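Local coordinates for protein BexL (Amycolatopsis orientalis, PDB 4XRW) that probably acts as a di-domain aromatase/cyclase, dehydrating and cyclising a polyketide intermediate in the type II polyketide pathway to BE-7585A, at residues D89-V101 and E108-A120. Residues are numbered along the deposited sequence; the frame is centred on the assembly and turned at random.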
loop_
_atom_site.group_PDB
_atom_site.type_symbol
_atom_site.label_atom_id
_atom_site.label_comp_id
_atom_site.label_asym_id
_atom_site.label_seq_id
_atom_site.Cartn_x
_atom_site.Cartn_y
_atom_site.Cartn_z
ATOM N N ASP A 89 4.626 -2.970 -22.701
ATOM C CA ASP A 89 5.510 -3.519 -23.746
ATOM C C ASP A 89 6.738 -4.130 -23.067
ATOM O O ASP A 89 7.749 -3.467 -22.887
ATOM C CB ASP A 89 5.910 -2.424 -24.750
ATOM C CG ASP A 89 6.716 -2.965 -25.939
ATOM O OD1 ASP A 89 7.240 -4.110 -25.872
ATOM O OD2 ASP A 89 6.831 -2.213 -26.924
ATOM N N PRO A 90 6.648 -5.399 -22.664
ATOM C CA PRO A 90 7.728 -6.013 -21.888
ATOM C C PRO A 90 9.061 -6.163 -22.630
ATOM O O PRO A 90 10.106 -6.123 -21.979
ATOM C CB PRO A 90 7.157 -7.384 -21.526
ATOM C CG PRO A 90 6.016 -7.594 -22.462
ATOM C CD PRO A 90 5.454 -6.259 -22.709
ATOM N N ALA A 91 9.017 -6.315 -23.949
ATOM C CA ALA A 91 10.246 -6.470 -24.729
ATOM C C ALA A 91 11.045 -5.176 -24.696
ATOM O O ALA A 91 12.274 -5.197 -24.592
ATOM C CB ALA A 91 9.925 -6.860 -26.160
ATOM N N ALA A 92 10.340 -4.047 -24.794
ATOM C CA ALA A 92 10.962 -2.736 -24.749
ATOM C C ALA A 92 11.098 -2.197 -23.305
ATOM O O ALA A 92 11.701 -1.138 -23.075
ATOM C CB ALA A 92 10.170 -1.786 -25.574
ATOM N N ARG A 93 10.545 -2.940 -22.350
ATOM C CA ARG A 93 10.463 -2.508 -20.957
ATOM C C ARG A 93 9.858 -1.098 -20.912
ATOM O O ARG A 93 10.431 -0.185 -20.323
ATOM C CB ARG A 93 11.839 -2.549 -20.274
ATOM C CG ARG A 93 12.520 -3.938 -20.321
ATOM C CD ARG A 93 13.809 -3.958 -19.526
ATOM N NE ARG A 93 14.662 -5.097 -19.857
ATOM C CZ ARG A 93 15.517 -5.129 -20.876
ATOM N NH1 ARG A 93 15.646 -4.088 -21.692
ATOM N NH2 ARG A 93 16.253 -6.211 -21.085
ATOM N N ARG A 94 8.704 -0.937 -21.563
ATOM C CA ARG A 94 7.971 0.332 -21.547
ATOM C C ARG A 94 6.546 0.118 -21.066
ATOM O O ARG A 94 5.917 -0.899 -21.384
ATOM C CB ARG A 94 7.925 0.994 -22.931
ATOM C CG ARG A 94 9.264 1.521 -23.448
ATOM C CD ARG A 94 9.201 2.003 -24.910
ATOM N NE ARG A 94 8.739 3.389 -25.116
ATOM C CZ ARG A 94 7.496 3.747 -25.457
ATOM N NH1 ARG A 94 6.539 2.834 -25.611
ATOM N NH2 ARG A 94 7.197 5.031 -25.639
ATOM N N ILE A 95 6.042 1.099 -20.327
ATOM C CA ILE A 95 4.664 1.106 -19.848
ATOM C C ILE A 95 4.107 2.506 -20.106
ATOM O O ILE A 95 4.576 3.473 -19.519
ATOM C CB ILE A 95 4.554 0.796 -18.352
ATOM C CG1 ILE A 95 5.167 -0.574 -18.039
ATOM C CG2 ILE A 95 3.069 0.829 -17.936
ATOM C CD1 ILE A 95 5.356 -0.813 -16.617
ATOM N N SER A 96 3.120 2.609 -20.986
ATOM C CA SER A 96 2.395 3.854 -21.214
ATOM C C SER A 96 1.189 3.911 -20.309
ATOM O O SER A 96 0.503 2.900 -20.144
ATOM C CB SER A 96 1.938 3.947 -22.666
ATOM O OG SER A 96 3.003 3.598 -23.524
ATOM N N PHE A 97 0.923 5.060 -19.713
ATOM C CA PHE A 97 -0.271 5.171 -18.879
ATOM C C PHE A 97 -0.981 6.471 -19.181
ATOM O O PHE A 97 -0.368 7.422 -19.664
ATOM C CB PHE A 97 0.077 5.062 -17.388
ATOM C CG PHE A 97 1.124 6.044 -16.919
ATOM C CD1 PHE A 97 0.749 7.261 -16.370
ATOM C CD2 PHE A 97 2.479 5.737 -16.998
ATOM C CE1 PHE A 97 1.699 8.168 -15.915
ATOM C CE2 PHE A 97 3.420 6.621 -16.536
ATOM C CZ PHE A 97 3.051 7.826 -15.999
ATOM N N HIS A 98 -2.284 6.493 -18.924
ATOM C CA HIS A 98 -3.122 7.640 -19.213
ATOM C C HIS A 98 -4.170 7.755 -18.107
ATOM O O HIS A 98 -4.950 6.839 -17.895
ATOM C CB HIS A 98 -3.788 7.496 -20.583
ATOM C CG HIS A 98 -2.882 6.915 -21.627
ATOM N ND1 HIS A 98 -2.021 7.690 -22.378
ATOM C CD2 HIS A 98 -2.673 5.634 -22.018
ATOM C CE1 HIS A 98 -1.336 6.915 -23.201
ATOM N NE2 HIS A 98 -1.718 5.664 -23.009
ATOM N N GLN A 99 -4.148 8.878 -17.397
ATOM C CA GLN A 99 -5.103 9.173 -16.336
ATOM C C GLN A 99 -6.486 9.397 -16.949
ATOM O O GLN A 99 -6.609 10.192 -17.883
ATOM C CB GLN A 99 -4.607 10.409 -15.581
ATOM C CG GLN A 99 -5.306 10.773 -14.292
ATOM C CD GLN A 99 -4.611 11.959 -13.630
ATOM O OE1 GLN A 99 -5.090 13.098 -13.694
ATOM N NE2 GLN A 99 -3.444 11.699 -13.029
ATOM N N GLU A 100 -7.513 8.696 -16.475
ATOM C CA GLU A 100 -8.813 8.725 -17.179
ATOM C C GLU A 100 -9.714 9.880 -16.848
ATOM O O GLU A 100 -10.502 10.292 -17.707
ATOM C CB GLU A 100 -9.609 7.436 -16.948
ATOM C CG GLU A 100 -8.937 6.181 -17.489
ATOM C CD GLU A 100 -9.868 4.989 -17.591
ATOM O OE1 GLU A 100 -10.763 4.838 -16.734
ATOM O OE2 GLU A 100 -9.703 4.191 -18.558
ATOM N N VAL A 101 -9.616 10.400 -15.633
ATOM C CA VAL A 101 -10.389 11.549 -15.216
ATOM C C VAL A 101 -9.370 12.532 -14.666
ATOM O O VAL A 101 -8.621 12.219 -13.749
ATOM C CB VAL A 101 -11.459 11.205 -14.139
ATOM C CG1 VAL A 101 -12.329 12.417 -13.813
ATOM C CG2 VAL A 101 -12.344 10.076 -14.620
ATOM N N GLU A 108 -5.427 16.876 -19.850
ATOM C CA GLU A 108 -5.020 15.483 -19.876
ATOM C C GLU A 108 -3.599 15.290 -19.351
ATOM O O GLU A 108 -2.754 16.187 -19.369
ATOM C CB GLU A 108 -5.164 14.890 -21.277
ATOM C CG GLU A 108 -4.392 15.590 -22.372
ATOM C CD GLU A 108 -4.354 14.748 -23.654
ATOM O OE1 GLU A 108 -5.274 14.889 -24.498
ATOM O OE2 GLU A 108 -3.411 13.928 -23.801
ATOM N N MET A 109 -3.408 14.097 -18.810
ATOM C CA MET A 109 -2.179 13.666 -18.187
ATOM C C MET A 109 -1.891 12.220 -18.592
ATOM O O MET A 109 -2.669 11.302 -18.287
ATOM C CB MET A 109 -2.294 13.768 -16.681
ATOM C CG MET A 109 -1.076 13.319 -15.896
ATOM S SD MET A 109 0.297 14.456 -16.152
ATOM C CE MET A 109 -0.385 15.997 -15.647
ATOM N N SER A 110 -0.765 12.032 -19.253
ATOM C CA SER A 110 -0.280 10.707 -19.621
ATOM C C SER A 110 1.213 10.625 -19.357
ATOM O O SER A 110 1.871 11.637 -19.097
ATOM C CB SER A 110 -0.563 10.404 -21.077
ATOM O OG SER A 110 0.113 11.341 -21.878
ATOM N N GLY A 111 1.750 9.420 -19.382
ATOM C CA GLY A 111 3.151 9.232 -19.081
ATOM C C GLY A 111 3.658 7.906 -19.610
ATOM O O GLY A 111 2.902 7.082 -20.147
ATOM N N THR A 112 4.961 7.709 -19.455
ATOM C CA THR A 112 5.610 6.502 -19.885
ATOM C C THR A 112 6.733 6.191 -18.927
ATOM O O THR A 112 7.489 7.092 -18.541
ATOM C CB THR A 112 6.195 6.620 -21.327
ATOM O OG1 THR A 112 5.259 7.257 -22.194
ATOM C CG2 THR A 112 6.513 5.259 -21.881
ATOM N N TRP A 113 6.790 4.926 -18.516
ATOM C CA TRP A 113 7.940 4.351 -17.840
ATOM C C TRP A 113 8.790 3.673 -18.894
ATOM O O TRP A 113 8.267 2.944 -19.737
ATOM C CB TRP A 113 7.539 3.299 -16.794
ATOM C CG TRP A 113 6.782 3.853 -15.620
ATOM C CD1 TRP A 113 5.421 3.914 -15.486
ATOM C CD2 TRP A 113 7.332 4.403 -14.428
ATOM N NE1 TRP A 113 5.100 4.478 -14.273
ATOM C CE2 TRP A 113 6.249 4.799 -13.612
ATOM C CE3 TRP A 113 8.637 4.615 -13.966
ATOM C CZ2 TRP A 113 6.431 5.387 -12.370
ATOM C CZ3 TRP A 113 8.808 5.195 -12.727
ATOM C CH2 TRP A 113 7.718 5.567 -11.942
ATOM N N ILE A 114 10.094 3.874 -18.813
ATOM C CA ILE A 114 11.026 3.191 -19.707
ATOM C C ILE A 114 12.166 2.735 -18.820
ATOM O O ILE A 114 12.790 3.554 -18.145
ATOM C CB ILE A 114 11.554 4.095 -20.838
ATOM C CG1 ILE A 114 10.420 4.730 -21.649
ATOM C CG2 ILE A 114 12.434 3.282 -21.785
ATOM C CD1 ILE A 114 10.852 5.957 -22.460
ATOM N N VAL A 115 12.422 1.436 -18.782
ATOM C CA VAL A 115 13.465 0.903 -17.940
ATOM C C VAL A 115 14.591 0.351 -18.821
ATOM O O VAL A 115 14.357 -0.505 -19.667
ATOM C CB VAL A 115 12.941 -0.174 -17.019
ATOM C CG1 VAL A 115 14.011 -0.563 -16.024
ATOM C CG2 VAL A 115 11.682 0.335 -16.287
ATOM N N GLU A 116 15.800 0.874 -18.620
ATOM C CA GLU A 116 16.952 0.560 -19.476
ATOM C C GLU A 116 18.055 -0.126 -18.656
ATOM O O GLU A 116 18.410 0.335 -17.562
ATOM C CB GLU A 116 17.484 1.836 -20.144
ATOM C CG GLU A 116 16.486 2.454 -21.146
ATOM C CD GLU A 116 16.896 3.826 -21.692
ATOM O OE1 GLU A 116 17.866 4.414 -21.169
ATOM O OE2 GLU A 116 16.230 4.315 -22.643
ATOM N N PRO A 117 18.580 -1.258 -19.159
ATOM C CA PRO A 117 19.690 -1.856 -18.411
ATOM C C PRO A 117 20.953 -1.026 -18.635
ATOM O O PRO A 117 21.225 -0.655 -19.781
ATOM C CB PRO A 117 19.802 -3.256 -19.012
ATOM C CG PRO A 117 19.350 -3.073 -20.432
ATOM C CD PRO A 117 18.338 -1.950 -20.439
ATOM N N VAL A 118 21.675 -0.679 -17.575
ATOM C CA VAL A 118 22.956 -0.012 -17.775
ATOM C C VAL A 118 24.073 -0.941 -17.279
ATOM O O VAL A 118 25.211 -0.823 -17.705
ATOM C CB VAL A 118 23.015 1.390 -17.091
ATOM C CG1 VAL A 118 21.757 2.212 -17.429
ATOM C CG2 VAL A 118 23.222 1.280 -15.608
ATOM N N SER A 119 23.734 -1.862 -16.385
ATOM C CA SER A 119 24.581 -3.028 -16.111
ATOM C C SER A 119 23.674 -4.198 -15.734
ATOM O O SER A 119 22.462 -4.130 -15.934
ATOM C CB SER A 119 25.598 -2.755 -15.003
ATOM O OG SER A 119 24.984 -2.698 -13.729
ATOM N N ALA A 120 24.249 -5.269 -15.189
ATOM C CA ALA A 120 23.478 -6.478 -14.940
ATOM C C ALA A 120 22.649 -6.393 -13.665
ATOM O O ALA A 120 21.668 -7.118 -13.515
ATOM C CB ALA A 120 24.400 -7.682 -14.872
HETATM O O HOH W 1 14.473 -1.374 -22.008
HETATM O O HOH W 2 -6.029 12.635 -18.511
#
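Arg-93 opens the antiparallel beta hairpin of strands 94-99 and 106-117, neighbours in the seven-stranded sheet of the first helix-grip domain: its O accepts from Val-115 N at 3.0 Å. The NH1 end of its guanidinium meets Pro-117 CD at 3.7 Å, the two side chains crossing at about a right angle; NH1 donates in plane to a water that also bonds Ala-92 O, while NE pairs with Asp-35. Arg-94 runs beside Ile-114, CG to CG1 3.9 Å, then bends at chi3 (85°) and sets the NH2 side of a guanidinium face over Thr-112 CG2. Ile-95 exchanges both backbone bonds with Trp-113, and their side chains share the opposite face with Phe-97; Trp-113 NE1 hydrogen-bonds a MES molecule, probably from the crystallisation liquor, which may mark a pocket. Phe-97 has CG wedged between its backbone N and carbonyl carbon (chi1 55°), which swings the ring across Gly-111; the glycine CA meets the ring face as a CH-pi contact, 3.6 Å from the centroid, and a CB there would run into Phe-97 CZ. The ring's CE2 also touches Trp-113 CD1 at 3.5 Å, the planes turned 40° apart. With an alanine here, Gly-111 would be likely to lose its aromatic cover, opening a gap beside the indole. His-98 ND1 rests 3.3 Å from Ser-110 CB, its NE2 bonded to Glu-87. Finally, Gln-99 N meets Met-109 O at 3.0 Å, and a second water links Gln-99 O to Met-109 N.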